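Side-chain contacts in deoxyribodipyrimidine photo-lyase (Oryza sativa Japonica Group, PDB 3UMV), which uses light energy and its bound FAD to split cyclobutane pyrimidine dimers in UV-damaged DNA back into separate pyrimidines: residues A[362-365]-A[366-369]; A[376-379]-A[380-383]; A[389-393]-A[394-398]. One frame throughout, in Å; residues are numbered along the deposited sequence.

All three contacts are local, each joining neighbouring turns of one continuous chain, and they follow one another from the protein surface toward the flavin. Contact 1 is a surface contact, where a loop enters helix 365-369 and polar groups, joined in part by two bridging waters, start the helix. Contact 2 is buried within helix 376-388; it touches contact 1 through Glu369 O and Gln382 NE2 and is dominated by an indole packed on its own helix. Contact 3 is also buried, at the start of helix 393-405, and its charged side chains serve the cofactor. Leu377 and Ser381 of contact 2 pack against Met391 and Met395 of contact 3, whereas contacts 1 and 3 do not touch.

Contact 1: A[362-365]-A[366-369]; sequences IYTR and EQLE
From an extended approach through Ile362 and Tyr363 the backbone turns at Thr364 into helix 365-369, whose first turn is closed by Leu368 N donating to Thr364 O (3.0 Å) and Glu369 N donating to Arg365 O. Thr364 is the N-cap. Its OG1 accepts a hydrogen bond from Gln367 N at 3.2 Å, because chi1 of 64° sets the hydroxyl between the backbone N and the carbonyl carbon, facing the first turn. Threonine suits the place, since a short side chain with an acceptor oxygen can stand in for the carbonyl that the preceding turn would have supplied. The bond is reciprocated: the Gln367 chain, extended beyond CG, brings OE1 back to within 3.0 Å of Thr364 N, and the N-H points almost straight at it (168°). The donor is tilted from the amide plane of Gln367. On its way the chain passes the hydroxyl, with Gln367 CG 3.4 Å from Thr364 OG1. OE1 also reaches the edge of the Tyr363 ring, 3.6 Å from Tyr363 CD2, with ring and amide planes steeply inclined (77°). One water donates to both Ile362 O and Gln367 OE1; another joins Thr364 OG1 to Glu366 OE1. On the apolar side Tyr363 CB rests on Leu368 CD2 at 3.8 Å, the leucine branch coming obliquely to the ring. The Tyr363 hydroxyl is bonded to His374 and its ring meets Trp406 edge-to-face. Arg365 and Glu369 turn to helix 410-424, Arg365 hydrogen-bonded to Ser415 and Thr416, Glu369 hydrogen-bonded to Tyr419 and Tyr424 and salt-bridged to Lys423. Reciprocal bonds between Thr364 and Gln367 make a capping box, and the Tyr363-Leu368 pair just outside it is the hydrophobic staple that often accompanies such a helix start.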
loop_
_atom_site.group_PDB
_atom_site.type_symbol
_atom_site.label_atom_id
_atom_site.label_comp_id
_atom_site.label_asym_id
_atom_site.label_seq_id
_atom_site.Cartn_x
_atom_site.Cartn_y
_atom_site.Cartn_z
ATOM N N ILE A 362 28.607 -1.419 -14.017
ATOM C CA ILE A 362 27.531 -0.507 -14.376
ATOM C C ILE A 362 26.566 -1.296 -15.258
ATOM O O ILE A 362 26.965 -1.814 -16.305
ATOM C CB ILE A 362 28.058 0.751 -15.125
ATOM C CG1 ILE A 362 28.929 1.624 -14.213
ATOM C CG2 ILE A 362 26.919 1.605 -15.627
ATOM C CD1 ILE A 362 28.132 2.390 -13.158
ATOM N N TYR A 363 25.320 -1.439 -14.816
ATOM C CA TYR A 363 24.274 -2.050 -15.635
ATOM C C TYR A 363 23.242 -1.022 -16.032
ATOM O O TYR A 363 22.948 -0.111 -15.266
ATOM C CB TYR A 363 23.574 -3.200 -14.890
ATOM C CG TYR A 363 24.484 -4.376 -14.676
ATOM C CD1 TYR A 363 24.936 -4.713 -13.405
ATOM C CD2 TYR A 363 24.937 -5.119 -15.756
ATOM C CE1 TYR A 363 25.800 -5.775 -13.220
ATOM C CE2 TYR A 363 25.794 -6.176 -15.580
ATOM C CZ TYR A 363 26.224 -6.505 -14.322
ATOM O OH TYR A 363 27.088 -7.565 -14.165
ATOM N N THR A 364 22.681 -1.171 -17.227
ATOM C CA THR A 364 21.604 -0.297 -17.653
ATOM C C THR A 364 20.310 -0.768 -17.017
ATOM O O THR A 364 20.234 -1.874 -16.464
ATOM C CB THR A 364 21.414 -0.317 -19.183
ATOM O OG1 THR A 364 21.004 -1.623 -19.608
ATOM C CG2 THR A 364 22.704 0.050 -19.888
ATOM N N ARG A 365 19.286 0.064 -17.123
ATOM C CA ARG A 365 17.967 -0.305 -16.628
ATOM C C ARG A 365 17.455 -1.569 -17.322
ATOM O O ARG A 365 16.927 -2.469 -16.663
ATOM C CB ARG A 365 16.989 0.865 -16.786
ATOM C CG ARG A 365 15.551 0.534 -16.417
ATOM C CD ARG A 365 14.675 1.787 -16.443
ATOM N NE ARG A 365 15.108 2.745 -15.427
ATOM C CZ ARG A 365 14.392 3.788 -15.006
ATOM N NH1 ARG A 365 13.192 4.032 -15.512
ATOM N NH2 ARG A 365 14.886 4.592 -14.080
ATOM N N GLU A 366 17.643 -1.655 -18.639
ATOM C CA GLU A 366 17.194 -2.828 -19.389
ATOM C C GLU A 366 17.861 -4.114 -18.901
ATOM O O GLU A 366 17.194 -5.133 -18.732
ATOM C CB GLU A 366 17.400 -2.645 -20.903
ATOM C CG GLU A 366 16.996 -3.862 -21.755
ATOM C CD GLU A 366 18.179 -4.774 -22.121
ATOM O OE1 GLU A 366 19.237 -4.258 -22.559
ATOM O OE2 GLU A 366 18.046 -6.013 -21.975
ATOM N N GLN A 367 19.170 -4.052 -18.663
ATOM C CA GLN A 367 19.937 -5.205 -18.184
ATOM C C GLN A 367 19.501 -5.655 -16.786
ATOM O O GLN A 367 19.412 -6.856 -16.520
ATOM C CB GLN A 367 21.433 -4.899 -18.183
ATOM C CG GLN A 367 22.044 -4.868 -19.584
ATOM C CD GLN A 367 23.415 -4.219 -19.625
ATOM O OE1 GLN A 367 23.799 -3.497 -18.714
ATOM N NE2 GLN A 367 24.161 -4.466 -20.709
ATOM N N LEU A 368 19.252 -4.692 -15.906
ATOM C CA LEU A 368 18.722 -4.998 -14.579
ATOM C C LEU A 368 17.336 -5.609 -14.689
ATOM O O LEU A 368 17.042 -6.645 -14.084
ATOM C CB LEU A 368 18.685 -3.733 -13.721
ATOM C CG LEU A 368 20.054 -3.138 -13.368
ATOM C CD1 LEU A 368 19.940 -1.725 -12.798
ATOM C CD2 LEU A 368 20.827 -4.050 -12.416
ATOM N N GLU A 369 16.471 -4.968 -15.460
ATOM C CA GLU A 369 15.096 -5.444 -15.591
ATOM C C GLU A 369 15.030 -6.892 -16.072
ATOM O O GLU A 369 14.173 -7.667 -15.645
ATOM C CB GLU A 369 14.308 -4.562 -16.543
ATOM C CG GLU A 369 12.886 -5.050 -16.729
ATOM C CD GLU A 369 11.972 -3.987 -17.256
ATOM O OE1 GLU A 369 10.761 -4.255 -17.311
ATOM O OE2 GLU A 369 12.450 -2.886 -17.611
HETATM O O HOH W 1 26.286 -1.813 -18.782
HETATM O O HOH W 2 21.188 -2.107 -22.369
#

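Contact 2: A[376-379]-A[380-383]; sequences PLWN and ASQL
Helix 376-388 carries Trp378, a predicted electron-transfer residue, and the next turn of the same helix supplies part of its bed. Gln382, four residues on, lies alongside the indole and points the same way. Its CB sits over the face of the Trp378 six-membered ring, 4.0 Å from the centroid and 29° off the normal, a CH-pi contact. Both side chains leave the helix with CG anti to the backbone N, and a bend at Gln382 chi2 (70°) lays the amide almost parallel to the indole. Gln382 OE1 thus comes 3.7 Å from Trp378 CH2. Glutamine suits this buried place because each end of its amide has a partner: OE1 accepts from Trp399 NE1 and NE2 donates to Glu369 O. Trp378 O takes two donors, Gln382 N at 3.0 Å and the hydroxyl Ser381 OG at 2.7 Å, which lies in the carbonyl plane on a lone pair. This second bond satisfies the serine hydroxyl inside the protein, above one face of the indole, toward its rim. With Trp399 nearly parallel to it and Trp406 edge-to-face, Trp378 occupies the middle of an arrangement consistent with the predicted tryptophan electron-transfer route of this class II photolyase.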
loop_
_atom_site.group_PDB
_atom_site.type_symbol
_atom_site.label_atom_id
_atom_site.label_comp_id
_atom_site.label_asym_id
_atom_site.label_seq_id
_atom_site.Cartn_x
_atom_site.Cartn_y
_atom_site.Cartn_z
ATOM N N PRO A 376 24.157 -14.117 -9.541
ATOM C CA PRO A 376 22.992 -14.987 -9.697
ATOM C C PRO A 376 21.973 -14.824 -8.574
ATOM O O PRO A 376 20.803 -15.092 -8.800
ATOM C CB PRO A 376 23.595 -16.395 -9.670
ATOM C CG PRO A 376 24.850 -16.240 -8.904
ATOM C CD PRO A 376 25.383 -14.885 -9.257
ATOM N N LEU A 377 22.423 -14.407 -7.398
ATOM C CA LEU A 377 21.525 -14.123 -6.288
ATOM C C LEU A 377 20.653 -12.898 -6.623
ATOM O O LEU A 377 19.442 -12.923 -6.432
ATOM C CB LEU A 377 22.305 -13.913 -4.997
ATOM C CG LEU A 377 21.438 -13.545 -3.786
ATOM C CD1 LEU A 377 20.331 -14.589 -3.549
ATOM C CD2 LEU A 377 22.302 -13.379 -2.552
ATOM N N TRP A 378 21.269 -11.854 -7.171
ATOM C CA TRP A 378 20.517 -10.668 -7.561
ATOM C C TRP A 378 19.550 -11.006 -8.686
ATOM O O TRP A 378 18.374 -10.654 -8.638
ATOM C CB TRP A 378 21.445 -9.526 -7.977
ATOM C CG TRP A 378 20.661 -8.254 -8.101
ATOM C CD1 TRP A 378 20.450 -7.331 -7.111
ATOM C CD2 TRP A 378 19.903 -7.809 -9.241
ATOM N NE1 TRP A 378 19.637 -6.329 -7.571
ATOM C CE2 TRP A 378 19.291 -6.584 -8.876
ATOM C CE3 TRP A 378 19.702 -8.310 -10.540
ATOM C CZ2 TRP A 378 18.467 -5.866 -9.751
ATOM C CZ3 TRP A 378 18.901 -7.586 -11.415
ATOM C CH2 TRP A 378 18.297 -6.370 -11.014
ATOM N N ASN A 379 20.047 -11.713 -9.698
ATOM C CA ASN A 379 19.183 -12.130 -10.784
ATOM C C ASN A 379 17.954 -12.875 -10.287
ATOM O O ASN A 379 16.857 -12.653 -10.795
ATOM C CB ASN A 379 19.942 -13.023 -11.779
ATOM C CG ASN A 379 21.015 -12.286 -12.553
ATOM O OD1 ASN A 379 21.889 -12.921 -13.152
ATOM N ND2 ASN A 379 20.968 -10.960 -12.556
ATOM N N ALA A 380 18.141 -13.764 -9.306
ATOM C CA ALA A 380 17.038 -14.538 -8.737
ATOM C C ALA A 380 16.004 -13.627 -8.082
ATOM O O ALA A 380 14.811 -13.823 -8.250
ATOM C CB ALA A 380 17.573 -15.601 -7.719
ATOM N N SER A 381 16.472 -12.627 -7.343
ATOM C CA SER A 381 15.559 -11.711 -6.671
ATOM C C SER A 381 14.756 -10.914 -7.695
ATOM O O SER A 381 13.549 -10.742 -7.550
ATOM C CB SER A 381 16.299 -10.795 -5.691
ATOM O OG SER A 381 17.127 -9.847 -6.339
ATOM N N GLN A 382 15.420 -10.471 -8.762
ATOM C CA GLN A 382 14.715 -9.771 -9.829
ATOM C C GLN A 382 13.670 -10.650 -10.516
ATOM O O GLN A 382 12.556 -10.200 -10.778
ATOM C CB GLN A 382 15.718 -9.189 -10.838
ATOM C CG GLN A 382 15.082 -8.580 -12.067
ATOM C CD GLN A 382 14.336 -7.286 -11.786
ATOM O OE1 GLN A 382 14.573 -6.616 -10.779
ATOM N NE2 GLN A 382 13.429 -6.928 -12.682
ATOM N N LEU A 383 14.014 -11.913 -10.782
ATOM C CA LEU A 383 13.077 -12.822 -11.435
ATOM C C LEU A 383 11.907 -13.198 -10.538
ATOM O O LEU A 383 10.801 -13.441 -11.032
ATOM C CB LEU A 383 13.793 -14.089 -11.906
ATOM C CG LEU A 383 14.778 -13.836 -13.052
ATOM C CD1 LEU A 383 15.701 -15.026 -13.253
ATOM C CD2 LEU A 383 14.049 -13.484 -14.352
#

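Contact 3: A[389-393]-A[394-398]; sequences GKMHG and FMRMY. With FAD (flavin-adenine dinucleotide), chain I; URE (urea), chain J; EDO (1,2-ethanediol), chain C.
Arg396 reaches back along the flavin to Met391, and each atom of its side chain has a neighbour. CB touches both Gly393 O and the flavin, 3.6 Å from FAD C8. CG slides past the thioether, 3.8 Å from Met391 SD, and CD continues along the flavin near FAD C5X. With the chain extended from CG to NE, NE is delivered to Met391 O at 3.0 Å; the N-H is moderately straight (153°), but the donor stands above the carbonyl plane. NH2 adds a weak bond to the same oxygen and forms a salt bridge with Asp427, so the guanidinium is fixed in rotation. FAD O2' lies over one of its faces, while NH1 ends 3.1 Å from FAD C4X, beside N5. The positive charge beside FAD N5 could help stabilise a reduced, negatively charged flavin, although its salt bridge to Asp427 would temper the effect; arginine suits the place because one planar group can serve backbone, carboxylate and cofactor together. The surroundings are the FAD pocket of the photolyase helical domain, which holds the cofactor in a folded, U-shaped form with adenine turned back toward the flavin. Lys390 grips the bend: its chain runs straight to CE and then turns (chi4 -70°), giving NZ bonds to FAD O2P at 2.8 Å and to FAD O5'. Gly393, having no side chain, lets the ribityl chain come close, with its CA 3.4 Å from FAD O4'. On the backbone, Arg396 N donates to His392 O in the first helical turn, and His392 CD2 meets Phe394 CB at 3.5 Å, the latter in the imidazole plane at its edge. The Met391 and Met395 side chains cross at about a right angle, with Met391 CG 4.0 Å from Met395 CB, two flexible apolar chains filling the side toward Ser381 and Leu377 of helix 376-388.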
loop_
_atom_site.group_PDB
_atom_site.type_symbol
_atom_site.label_atom_id
_atom_site.label_comp_id
_atom_site.label_asym_id
_atom_site.label_seq_id
_atom_site.Cartn_x
_atom_site.Cartn_y
_atom_site.Cartn_z
ATOM N N GLY A 389 5.687 -11.748 -8.695
ATOM C CA GLY A 389 5.015 -10.516 -8.307
ATOM C C GLY A 389 5.168 -10.105 -6.848
ATOM O O GLY A 389 4.541 -9.149 -6.382
ATOM N N LYS A 390 6.011 -10.806 -6.105
ATOM C CA LYS A 390 6.251 -10.436 -4.718
ATOM C C LYS A 390 7.627 -10.958 -4.334
ATOM O O LYS A 390 7.802 -12.149 -4.086
ATOM C CB LYS A 390 5.153 -11.006 -3.805
ATOM C CG LYS A 390 5.248 -10.573 -2.341
ATOM C CD LYS A 390 4.076 -11.117 -1.506
ATOM C CE LYS A 390 4.215 -10.792 -0.021
ATOM N NZ LYS A 390 5.340 -11.553 0.651
ATOM N N MET A 391 8.610 -10.069 -4.331
ATOM C CA MET A 391 9.980 -10.459 -4.000
ATOM C C MET A 391 10.070 -10.612 -2.495
ATOM O O MET A 391 9.443 -9.853 -1.763
ATOM C CB MET A 391 10.971 -9.398 -4.452
ATOM C CG MET A 391 12.426 -9.777 -4.215
ATOM S SD MET A 391 13.578 -8.415 -4.507
ATOM C CE MET A 391 13.049 -7.862 -6.127
ATOM N N HIS A 392 10.835 -11.598 -2.034
ATOM C CA HIS A 392 10.976 -11.826 -0.613
ATOM C C HIS A 392 11.521 -10.588 0.098
ATOM O O HIS A 392 12.481 -9.959 -0.371
ATOM C CB HIS A 392 11.891 -13.022 -0.347
ATOM C CG HIS A 392 12.027 -13.333 1.103
ATOM N ND1 HIS A 392 11.238 -14.271 1.735
ATOM C CD2 HIS A 392 12.838 -12.817 2.057
ATOM C CE1 HIS A 392 11.555 -14.318 3.014
ATOM N NE2 HIS A 392 12.531 -13.457 3.234
ATOM N N GLY A 393 10.913 -10.249 1.232
ATOM C CA GLY A 393 11.221 -9.014 1.936
ATOM C C GLY A 393 12.694 -8.805 2.233
ATOM O O GLY A 393 13.216 -7.687 2.122
ATOM N N PHE A 394 13.383 -9.869 2.624
ATOM C CA PHE A 394 14.805 -9.731 2.889
ATOM C C PHE A 394 15.538 -9.443 1.569
ATOM O O PHE A 394 16.418 -8.593 1.513
ATOM C CB PHE A 394 15.387 -10.974 3.559
ATOM C CG PHE A 394 16.838 -10.826 3.901
ATOM C CD1 PHE A 394 17.221 -10.301 5.127
ATOM C CD2 PHE A 394 17.818 -11.162 2.983
ATOM C CE1 PHE A 394 18.557 -10.150 5.442
ATOM C CE2 PHE A 394 19.158 -11.007 3.294
ATOM C CZ PHE A 394 19.523 -10.501 4.524
ATOM N N MET A 395 15.152 -10.143 0.508
ATOM C CA MET A 395 15.799 -9.935 -0.793
ATOM C C MET A 395 15.562 -8.515 -1.363
ATOM O O MET A 395 16.398 -8.024 -2.111
ATOM C CB MET A 395 15.415 -11.012 -1.827
ATOM C CG MET A 395 16.045 -12.397 -1.572
ATOM S SD MET A 395 17.766 -12.349 -1.043
ATOM C CE MET A 395 18.527 -11.551 -2.449
ATOM N N ARG A 396 14.453 -7.851 -1.010
ATOM C CA ARG A 396 14.228 -6.473 -1.484
ATOM C C ARG A 396 15.337 -5.508 -1.056
ATOM O O ARG A 396 15.752 -4.628 -1.843
ATOM C CB ARG A 396 12.852 -5.941 -1.054
ATOM C CG ARG A 396 11.701 -6.696 -1.674
ATOM C CD ARG A 396 10.384 -5.947 -1.502
ATOM N NE ARG A 396 9.251 -6.867 -1.561
ATOM C CZ ARG A 396 8.021 -6.514 -1.904
ATOM N NH1 ARG A 396 7.771 -5.265 -2.259
ATOM N NH2 ARG A 396 7.042 -7.417 -1.912
ATOM N N MET A 397 15.843 -5.690 0.169
ATOM C CA MET A 397 16.945 -4.865 0.673
ATOM C C MET A 397 18.225 -5.096 -0.144
ATOM O O MET A 397 18.859 -4.144 -0.598
ATOM C CB MET A 397 17.205 -5.155 2.155
ATOM C CG MET A 397 16.029 -4.831 3.042
ATOM S SD MET A 397 16.374 -5.149 4.797
ATOM C CE MET A 397 16.048 -6.891 4.873
ATOM N N TYR A 398 18.594 -6.365 -0.324
ATOM C CA TYR A 398 19.758 -6.741 -1.119
ATOM C C TYR A 398 19.628 -6.216 -2.552
ATOM O O TYR A 398 20.528 -5.569 -3.076
ATOM C CB TYR A 398 19.891 -8.264 -1.135
ATOM C CG TYR A 398 21.082 -8.781 -1.907
ATOM C CD1 TYR A 398 20.972 -9.152 -3.243
ATOM C CD2 TYR A 398 22.323 -8.887 -1.294
ATOM C CE1 TYR A 398 22.086 -9.640 -3.946
ATOM C CE2 TYR A 398 23.424 -9.360 -1.979
ATOM C CZ TYR A 398 23.308 -9.723 -3.298
ATOM O OH TYR A 398 24.427 -10.186 -3.953
HETATM P PA FAD I . 5.493 -9.633 6.330
HETATM O O1A FAD I . 6.890 -9.878 6.813
HETATM O O2A FAD I . 4.519 -10.733 6.651
HETATM O O5B FAD I . 5.000 -8.232 6.925
HETATM C C5B FAD I . 3.649 -7.989 7.250
HETATM C C4B FAD I . 3.282 -6.542 6.904
HETATM O O4B FAD I . 4.106 -5.608 7.585
HETATM C C3B FAD I . 3.497 -6.240 5.434
HETATM O O3B FAD I . 2.400 -6.655 4.654
HETATM C C2B FAD I . 3.620 -4.745 5.459
HETATM O O2B FAD I . 2.340 -4.167 5.628
HETATM C C1B FAD I . 4.385 -4.515 6.737
HETATM N N9A FAD I . 5.831 -4.421 6.477
HETATM C C8A FAD I . 6.761 -5.425 6.531
HETATM N N7A FAD I . 7.966 -4.886 6.230
HETATM C C5A FAD I . 7.808 -3.558 5.971
HETATM C C6A FAD I . 8.676 -2.517 5.619
HETATM N N6A FAD I . 9.996 -2.688 5.557
HETATM N N1A FAD I . 8.181 -1.245 5.432
HETATM C C2A FAD I . 6.838 -0.999 5.601
HETATM N N3A FAD I . 5.984 -2.024 5.943
HETATM C C4A FAD I . 6.467 -3.271 6.135
HETATM N N1 FAD I . 6.208 -2.999 0.886
HETATM C C2 FAD I . 5.025 -2.806 0.236
HETATM O O2 FAD I . 3.987 -2.986 0.874
HETATM N N3 FAD I . 5.006 -2.398 -1.087
HETATM C C4 FAD I . 6.189 -2.196 -1.776
HETATM O O4 FAD I . 6.169 -1.836 -2.958
HETATM C C4X FAD I . 7.389 -2.384 -1.102
HETATM N N5 FAD I . 8.598 -2.213 -1.734
HETATM C C5X FAD I . 9.781 -2.385 -1.042
HETATM C C6 FAD I . 11.008 -2.176 -1.686
HETATM C C7 FAD I . 12.206 -2.354 -0.989
HETATM C C7M FAD I . 13.511 -2.109 -1.702
HETATM C C8 FAD I . 12.167 -2.752 0.350
HETATM C C8M FAD I . 13.418 -2.964 1.149
HETATM C C9 FAD I . 10.948 -2.967 0.972
HETATM C C9A FAD I . 9.763 -2.782 0.283
HETATM N N10 FAD I . 8.555 -3.003 0.911
HETATM C C10 FAD I . 7.389 -2.792 0.216
HETATM C "C1'" FAD I . 8.472 -3.445 2.366
HETATM C "C2'" FAD I . 8.448 -4.994 2.562
HETATM O "O2'" FAD I . 9.460 -5.697 1.832
HETATM C "C3'" FAD I . 7.094 -5.646 2.229
HETATM O "O3'" FAD I . 6.071 -4.952 2.892
HETATM C "C4'" FAD I . 7.015 -7.121 2.632
HETATM O "O4'" FAD I . 8.033 -7.851 1.973
HETATM C "C5'" FAD I . 5.626 -7.640 2.267
HETATM O "O5'" FAD I . 5.480 -9.038 2.334
HETATM P P FAD I . 4.579 -9.676 3.499
HETATM O O1P FAD I . 3.218 -9.010 3.552
HETATM O O2P FAD I . 4.491 -11.167 3.298
HETATM O O3P FAD I . 5.550 -9.312 4.735
HETATM C C URE J . 7.705 -14.317 -0.980
HETATM O O URE J . 8.343 -13.922 -1.956
HETATM N N1 URE J . 8.141 -15.325 -0.258
HETATM N N2 URE J . 6.506 -13.839 -0.757
HETATM C C1 EDO C . 3.412 -15.466 -1.409
HETATM O O1 EDO C . 4.570 -14.929 -1.926
HETATM C C2 EDO C . 2.887 -14.884 -0.290
HETATM O O2 EDO C . 3.762 -14.239 0.554
#